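Local atomic coordinates of ultraspiracle (Drosophila melanogaster, PDB entry 1HG4), a protein that probably acts as a nuclear hormone receptor, a transcription factor whose ligand-binding domain here holds a phospholipid and is locked in an inactive conformation. Residues A[70-84]-A[186-200]. Sequence-based numbering, arbitrary orientation.
Sequences MPHFAQVPLDDQVIL and LYNPDIRGIKSRAEI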
loop_
_atom_site.group_PDB
_atom_site.type_symbol
_atom_site.label_atom_id
_atom_site.label_comp_id
_atom_site.label_asym_id
_atom_site.label_seq_id
_atom_site.Cartn_x
_atom_site.Cartn_y
_atom_site.Cartn_z
ATOM N N MET A 70 -11.311 -16.903 -5.609
ATOM C CA MET A 70 -11.131 -15.945 -4.522
ATOM C C MET A 70 -11.131 -14.533 -5.085
ATOM O O MET A 70 -10.585 -14.282 -6.164
ATOM C CB MET A 70 -9.835 -16.222 -3.755
ATOM C CG MET A 70 -9.941 -17.371 -2.752
ATOM S SD MET A 70 -10.971 -17.014 -1.254
ATOM C CE MET A 70 -9.763 -16.261 -0.180
ATOM N N PRO A 71 -11.767 -13.590 -4.367
ATOM C CA PRO A 71 -11.853 -12.182 -4.790
ATOM C C PRO A 71 -10.514 -11.595 -5.227
ATOM O O PRO A 71 -9.535 -11.653 -4.474
ATOM C CB PRO A 71 -12.410 -11.476 -3.548
ATOM C CG PRO A 71 -13.267 -12.528 -2.914
ATOM C CD PRO A 71 -12.403 -13.783 -3.049
ATOM N N HIS A 72 -10.489 -11.060 -6.453
ATOM C CA HIS A 72 -9.305 -10.417 -7.051
ATOM C C HIS A 72 -8.136 -11.295 -7.489
ATOM O O HIS A 72 -7.319 -10.855 -8.309
ATOM C CB HIS A 72 -8.765 -9.323 -6.115
ATOM C CG HIS A 72 -9.712 -8.181 -5.928
ATOM N ND1 HIS A 72 -9.663 -7.039 -6.699
ATOM C CD2 HIS A 72 -10.780 -8.035 -5.106
ATOM C CE1 HIS A 72 -10.659 -6.241 -6.360
ATOM N NE2 HIS A 72 -11.353 -6.822 -5.397
ATOM N N PHE A 73 -8.052 -12.516 -6.959
ATOM C CA PHE A 73 -6.957 -13.429 -7.292
ATOM C C PHE A 73 -6.659 -13.540 -8.784
ATOM O O PHE A 73 -5.524 -13.332 -9.211
ATOM C CB PHE A 73 -7.237 -14.828 -6.751
ATOM C CG PHE A 73 -6.057 -15.760 -6.853
ATOM C CD1 PHE A 73 -4.973 -15.631 -5.988
ATOM C CD2 PHE A 73 -6.020 -16.757 -7.819
ATOM C CE1 PHE A 73 -3.878 -16.478 -6.084
ATOM C CE2 PHE A 73 -4.920 -17.609 -7.919
ATOM C CZ PHE A 73 -3.854 -17.471 -7.056
ATOM N N ALA A 74 -7.679 -13.876 -9.569
ATOM C CA ALA A 74 -7.516 -14.033 -11.016
ATOM C C ALA A 74 -7.150 -12.738 -11.721
ATOM O O ALA A 74 -6.836 -12.740 -12.918
ATOM C CB ALA A 74 -8.790 -14.606 -11.631
ATOM N N GLN A 75 -7.187 -11.627 -10.992
ATOM C CA GLN A 75 -6.845 -10.358 -11.600
ATOM C C GLN A 75 -5.367 -10.031 -11.556
ATOM O O GLN A 75 -4.841 -9.411 -12.476
ATOM C CB GLN A 75 -7.640 -9.219 -10.970
ATOM C CG GLN A 75 -8.940 -8.966 -11.690
ATOM C CD GLN A 75 -9.781 -10.215 -11.796
ATOM O OE1 GLN A 75 -10.278 -10.735 -10.791
ATOM N NE2 GLN A 75 -9.940 -10.716 -13.018
ATOM N N VAL A 76 -4.683 -10.428 -10.500
ATOM C CA VAL A 76 -3.274 -10.122 -10.442
ATOM C C VAL A 76 -2.618 -10.850 -11.598
ATOM O O VAL A 76 -3.167 -11.814 -12.127
ATOM C CB VAL A 76 -2.656 -10.555 -9.108
ATOM C CG1 VAL A 76 -3.493 -10.004 -7.977
ATOM C CG2 VAL A 76 -2.547 -12.059 -9.030
ATOM N N PRO A 77 -1.454 -10.370 -12.043
ATOM C CA PRO A 77 -0.815 -11.075 -13.160
ATOM C C PRO A 77 -0.538 -12.548 -12.831
ATOM O O PRO A 77 -0.249 -12.904 -11.682
ATOM C CB PRO A 77 0.459 -10.258 -13.411
ATOM C CG PRO A 77 0.709 -9.538 -12.097
ATOM C CD PRO A 77 -0.674 -9.194 -11.610
ATOM N N LEU A 78 -0.653 -13.394 -13.849
ATOM C CA LEU A 78 -0.437 -14.834 -13.720
ATOM C C LEU A 78 0.825 -15.167 -12.931
ATOM O O LEU A 78 0.820 -16.029 -12.057
ATOM C CB LEU A 78 -0.334 -15.460 -15.107
ATOM C CG LEU A 78 -1.367 -16.530 -15.441
ATOM C CD1 LEU A 78 -1.157 -17.026 -16.876
ATOM C CD2 LEU A 78 -1.249 -17.674 -14.435
ATOM N N ASP A 79 1.915 -14.479 -13.241
ATOM C CA ASP A 79 3.161 -14.746 -12.549
ATOM C C ASP A 79 2.990 -14.573 -11.050
ATOM O O ASP A 79 3.584 -15.305 -10.270
ATOM C CB ASP A 79 4.287 -13.853 -13.092
ATOM C CG ASP A 79 4.652 -14.193 -14.544
ATOM O OD1 ASP A 79 4.143 -15.209 -15.073
ATOM O OD2 ASP A 79 5.448 -13.454 -15.165
ATOM N N ASP A 80 2.164 -13.621 -10.641
ATOM C CA ASP A 80 1.945 -13.401 -9.220
ATOM C C ASP A 80 1.123 -14.552 -8.648
ATOM O O ASP A 80 1.412 -15.040 -7.555
ATOM C CB ASP A 80 1.199 -12.079 -8.964
ATOM C CG ASP A 80 2.118 -10.866 -8.931
ATOM O OD1 ASP A 80 3.345 -11.050 -8.766
ATOM O OD2 ASP A 80 1.606 -9.724 -9.052
ATOM N N GLN A 81 0.102 -14.976 -9.392
ATOM C CA GLN A 81 -0.787 -16.047 -8.953
ATOM C C GLN A 81 -0.015 -17.320 -8.661
ATOM O O GLN A 81 -0.305 -18.033 -7.692
ATOM C CB GLN A 81 -1.846 -16.326 -10.019
ATOM C CG GLN A 81 -2.810 -15.177 -10.258
ATOM C CD GLN A 81 -3.807 -15.503 -11.346
ATOM O OE1 GLN A 81 -4.328 -16.620 -11.405
ATOM N NE2 GLN A 81 -4.083 -14.537 -12.213
ATOM N N VAL A 82 0.974 -17.596 -9.500
ATOM C CA VAL A 82 1.800 -18.783 -9.354
ATOM C C VAL A 82 2.624 -18.701 -8.083
ATOM O O VAL A 82 2.735 -19.683 -7.354
ATOM C CB VAL A 82 2.744 -18.954 -10.589
ATOM C CG1 VAL A 82 3.850 -19.956 -10.286
ATOM C CG2 VAL A 82 1.932 -19.406 -11.794
ATOM N N ILE A 83 3.189 -17.524 -7.814
ATOM C CA ILE A 83 4.016 -17.332 -6.628
ATOM C C ILE A 83 3.214 -17.469 -5.334
ATOM O O ILE A 83 3.677 -18.072 -4.359
ATOM C CB ILE A 83 4.733 -15.953 -6.675
ATOM C CG1 ILE A 83 5.767 -15.948 -7.803
ATOM C CG2 ILE A 83 5.444 -15.665 -5.353
ATOM C CD1 ILE A 83 6.490 -14.614 -7.958
ATOM N N LEU A 84 2.002 -16.928 -5.334
ATOM C CA LEU A 84 1.137 -16.989 -4.155
ATOM C C LEU A 84 0.803 -18.427 -3.811
ATOM O O LEU A 84 0.840 -18.807 -2.642
ATOM C CB LEU A 84 -0.155 -16.199 -4.396
ATOM C CG LEU A 84 0.045 -14.686 -4.547
ATOM C CD1 LEU A 84 -1.226 -14.019 -5.047
ATOM C CD2 LEU A 84 0.464 -14.111 -3.214
ATOM N N LEU A 186 -3.176 -16.973 2.010
ATOM C CA LEU A 186 -3.128 -16.851 0.551
ATOM C C LEU A 186 -2.644 -15.473 0.105
ATOM O O LEU A 186 -1.699 -15.370 -0.670
ATOM C CB LEU A 186 -4.515 -17.107 -0.058
ATOM C CG LEU A 186 -4.588 -17.034 -1.589
ATOM C CD1 LEU A 186 -3.725 -18.135 -2.203
ATOM C CD2 LEU A 186 -6.032 -17.186 -2.047
ATOM N N TYR A 187 -3.300 -14.427 0.597
ATOM C CA TYR A 187 -2.962 -13.037 0.242
ATOM C C TYR A 187 -1.677 -12.557 0.929
ATOM O O TYR A 187 -1.714 -11.680 1.802
ATOM C CB TYR A 187 -4.116 -12.097 0.628
ATOM C CG TYR A 187 -5.419 -12.363 -0.101
ATOM C CD1 TYR A 187 -5.452 -12.483 -1.483
ATOM C CD2 TYR A 187 -6.623 -12.461 0.592
ATOM C CE1 TYR A 187 -6.657 -12.689 -2.161
ATOM C CE2 TYR A 187 -7.828 -12.668 -0.075
ATOM C CZ TYR A 187 -7.833 -12.779 -1.455
ATOM O OH TYR A 187 -9.012 -12.971 -2.146
ATOM N N ASN A 188 -0.542 -13.114 0.513
ATOM C CA ASN A 188 0.742 -12.779 1.116
ATOM C C ASN A 188 1.551 -11.887 0.167
ATOM O O ASN A 188 2.051 -12.338 -0.860
ATOM C CB ASN A 188 1.486 -14.080 1.443
ATOM C CG ASN A 188 2.843 -13.847 2.084
ATOM O OD1 ASN A 188 3.563 -14.802 2.381
ATOM N ND2 ASN A 188 3.203 -12.591 2.296
ATOM N N PRO A 189 1.698 -10.600 0.518
ATOM C CA PRO A 189 2.431 -9.624 -0.288
ATOM C C PRO A 189 3.942 -9.565 -0.112
ATOM O O PRO A 189 4.623 -8.877 -0.865
ATOM C CB PRO A 189 1.783 -8.311 0.125
ATOM C CG PRO A 189 1.603 -8.517 1.614
ATOM C CD PRO A 189 1.068 -9.947 1.689
ATOM N N ASP A 190 4.470 -10.282 0.869
ATOM C CA ASP A 190 5.908 -10.228 1.140
ATOM C C ASP A 190 6.769 -11.269 0.447
ATOM O O ASP A 190 7.913 -11.478 0.832
ATOM C CB ASP A 190 6.162 -10.312 2.652
ATOM C CG ASP A 190 5.373 -9.280 3.435
ATOM O OD1 ASP A 190 5.337 -8.098 3.075
ATOM O OD2 ASP A 190 4.736 -9.724 4.521
ATOM N N ILE A 191 6.243 -11.923 -0.573
ATOM C CA ILE A 191 7.028 -12.935 -1.259
ATOM C C ILE A 191 7.906 -12.290 -2.322
ATOM O O ILE A 191 7.470 -11.403 -3.046
ATOM C CB ILE A 191 6.118 -13.988 -1.917
ATOM C CG1 ILE A 191 5.148 -14.551 -0.879
ATOM C CG2 ILE A 191 6.958 -15.125 -2.488
ATOM C CD1 ILE A 191 3.927 -15.209 -1.504
ATOM N N ARG A 192 9.156 -12.724 -2.403
ATOM C CA ARG A 192 10.071 -12.175 -3.387
ATOM C C ARG A 192 9.555 -12.444 -4.791
ATOM O O ARG A 192 9.060 -13.528 -5.080
ATOM C CB ARG A 192 11.459 -12.802 -3.241
ATOM C CG ARG A 192 12.432 -12.323 -4.315
ATOM C CD ARG A 192 13.704 -13.155 -4.407
ATOM N NE ARG A 192 14.519 -12.711 -5.542
ATOM C CZ ARG A 192 15.697 -13.225 -5.889
ATOM N NH1 ARG A 192 16.236 -14.222 -5.192
ATOM N NH2 ARG A 192 16.340 -12.739 -6.945
ATOM N N GLY A 193 9.671 -11.447 -5.660
ATOM C CA GLY A 193 9.233 -11.593 -7.040
ATOM C C GLY A 193 7.836 -11.096 -7.373
ATOM O O GLY A 193 7.502 -10.893 -8.540
ATOM N N ILE A 194 7.013 -10.906 -6.354
ATOM C CA ILE A 194 5.651 -10.440 -6.566
ATOM C C ILE A 194 5.564 -9.029 -7.156
ATOM O O ILE A 194 6.312 -8.136 -6.773
ATOM C CB ILE A 194 4.857 -10.504 -5.246
ATOM C CG1 ILE A 194 4.450 -11.951 -4.981
ATOM C CG2 ILE A 194 3.628 -9.603 -5.310
ATOM C CD1 ILE A 194 3.682 -12.141 -3.707
ATOM N N LYS A 195 4.635 -8.842 -8.084
ATOM C CA LYS A 195 4.433 -7.561 -8.738
ATOM C C LYS A 195 3.391 -6.686 -8.048
ATOM O O LYS A 195 3.653 -5.527 -7.722
ATOM C CB LYS A 195 4.009 -7.790 -10.189
ATOM C CG LYS A 195 4.955 -7.215 -11.221
ATOM C CD LYS A 195 6.369 -7.743 -11.056
ATOM C CE LYS A 195 7.305 -7.074 -12.054
ATOM N NZ LYS A 195 8.743 -7.363 -11.788
ATOM N N SER A 196 2.208 -7.246 -7.826
ATOM C CA SER A 196 1.116 -6.505 -7.208
ATOM C C SER A 196 1.018 -6.580 -5.680
ATOM O O SER A 196 -0.006 -6.979 -5.145
ATOM C CB SER A 196 -0.194 -6.969 -7.830
ATOM O OG SER A 196 -0.059 -7.031 -9.242
ATOM N N ARG A 197 2.072 -6.166 -4.987
ATOM C CA ARG A 197 2.089 -6.189 -3.529
ATOM C C ARG A 197 0.965 -5.395 -2.888
ATOM O O ARG A 197 0.311 -5.890 -1.977
ATOM C CB ARG A 197 3.420 -5.655 -2.991
ATOM C CG ARG A 197 4.618 -6.555 -3.247
ATOM C CD ARG A 197 5.870 -6.006 -2.557
ATOM N NE ARG A 197 7.095 -6.612 -3.080
ATOM C CZ ARG A 197 7.503 -7.859 -2.833
ATOM N NH1 ARG A 197 6.791 -8.667 -2.051
ATOM N NH2 ARG A 197 8.625 -8.303 -3.386
ATOM N N ALA A 198 0.742 -4.167 -3.358
ATOM C CA ALA A 198 -0.306 -3.310 -2.799
ATOM C C ALA A 198 -1.687 -3.953 -2.886
ATOM O O ALA A 198 -2.396 -4.065 -1.888
ATOM C CB ALA A 198 -0.309 -1.951 -3.505
ATOM N N GLU A 199 -2.066 -4.358 -4.090
ATOM C CA GLU A 199 -3.351 -5.014 -4.302
ATOM C C GLU A 199 -3.527 -6.226 -3.387
ATOM O O GLU A 199 -4.592 -6.421 -2.810
ATOM C CB GLU A 199 -3.481 -5.453 -5.759
ATOM C CG GLU A 199 -4.538 -6.528 -5.989
ATOM C CD GLU A 199 -5.967 -5.999 -5.955
ATOM O OE1 GLU A 199 -6.184 -4.872 -5.462
ATOM O OE2 GLU A 199 -6.874 -6.727 -6.417
ATOM N N ILE A 200 -2.480 -7.032 -3.242
ATOM C CA ILE A 200 -2.555 -8.223 -2.402
ATOM C C ILE A 200 -2.694 -7.884 -0.899
ATOM O O ILE A 200 -3.502 -8.495 -0.179
ATOM C CB ILE A 200 -1.316 -9.127 -2.662
ATOM C CG1 ILE A 200 -1.231 -9.456 -4.155
ATOM C CG2 ILE A 200 -1.429 -10.415 -1.902
ATOM C CD1 ILE A 200 -0.038 -10.308 -4.528
HETATM O O HOH W 1 0.440 -16.886 -0.579
#
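D80 turns its carboxylate onto the backbone just ahead of helix 197-218. Its CG lies beside its own backbone N (chi1 -84°), which brings OD1 to K195 N at 2.6 Å on the syn lone pair, in a nearly straight bond, while OD2 accepts from S196 N (2.8 Å) and S196 OG. Three donors thus grip one buried carboxylate. With an alanine here, the amides of K195 and S196 would probably lose their acceptor and the loop be less firmly placed. One turn on, I83 CG2 packs against I191 CG2 and I194 CG1, and its CD1 reaches the G193 backbone in the type II turn I191-I194. L84 forks: CD1 meets I200 CD1 at 3.9 Å, CD2 touches I194 CD1 and, at 3.3 Å, N188 O. A water joins L84 O and L186 O. At the far end, Y187 OH donates to P71 O at 2.7 Å, on an in-plane lone pair, and M70, bent at chi2 and chi3, lays CE near Y187 CE2. The contact ties the loop after helix 46-68 and the start of helix 78-100 to the link from helix 175-186 into helix 197-218; E205 and D212 of the second subunit meet S196 and P77.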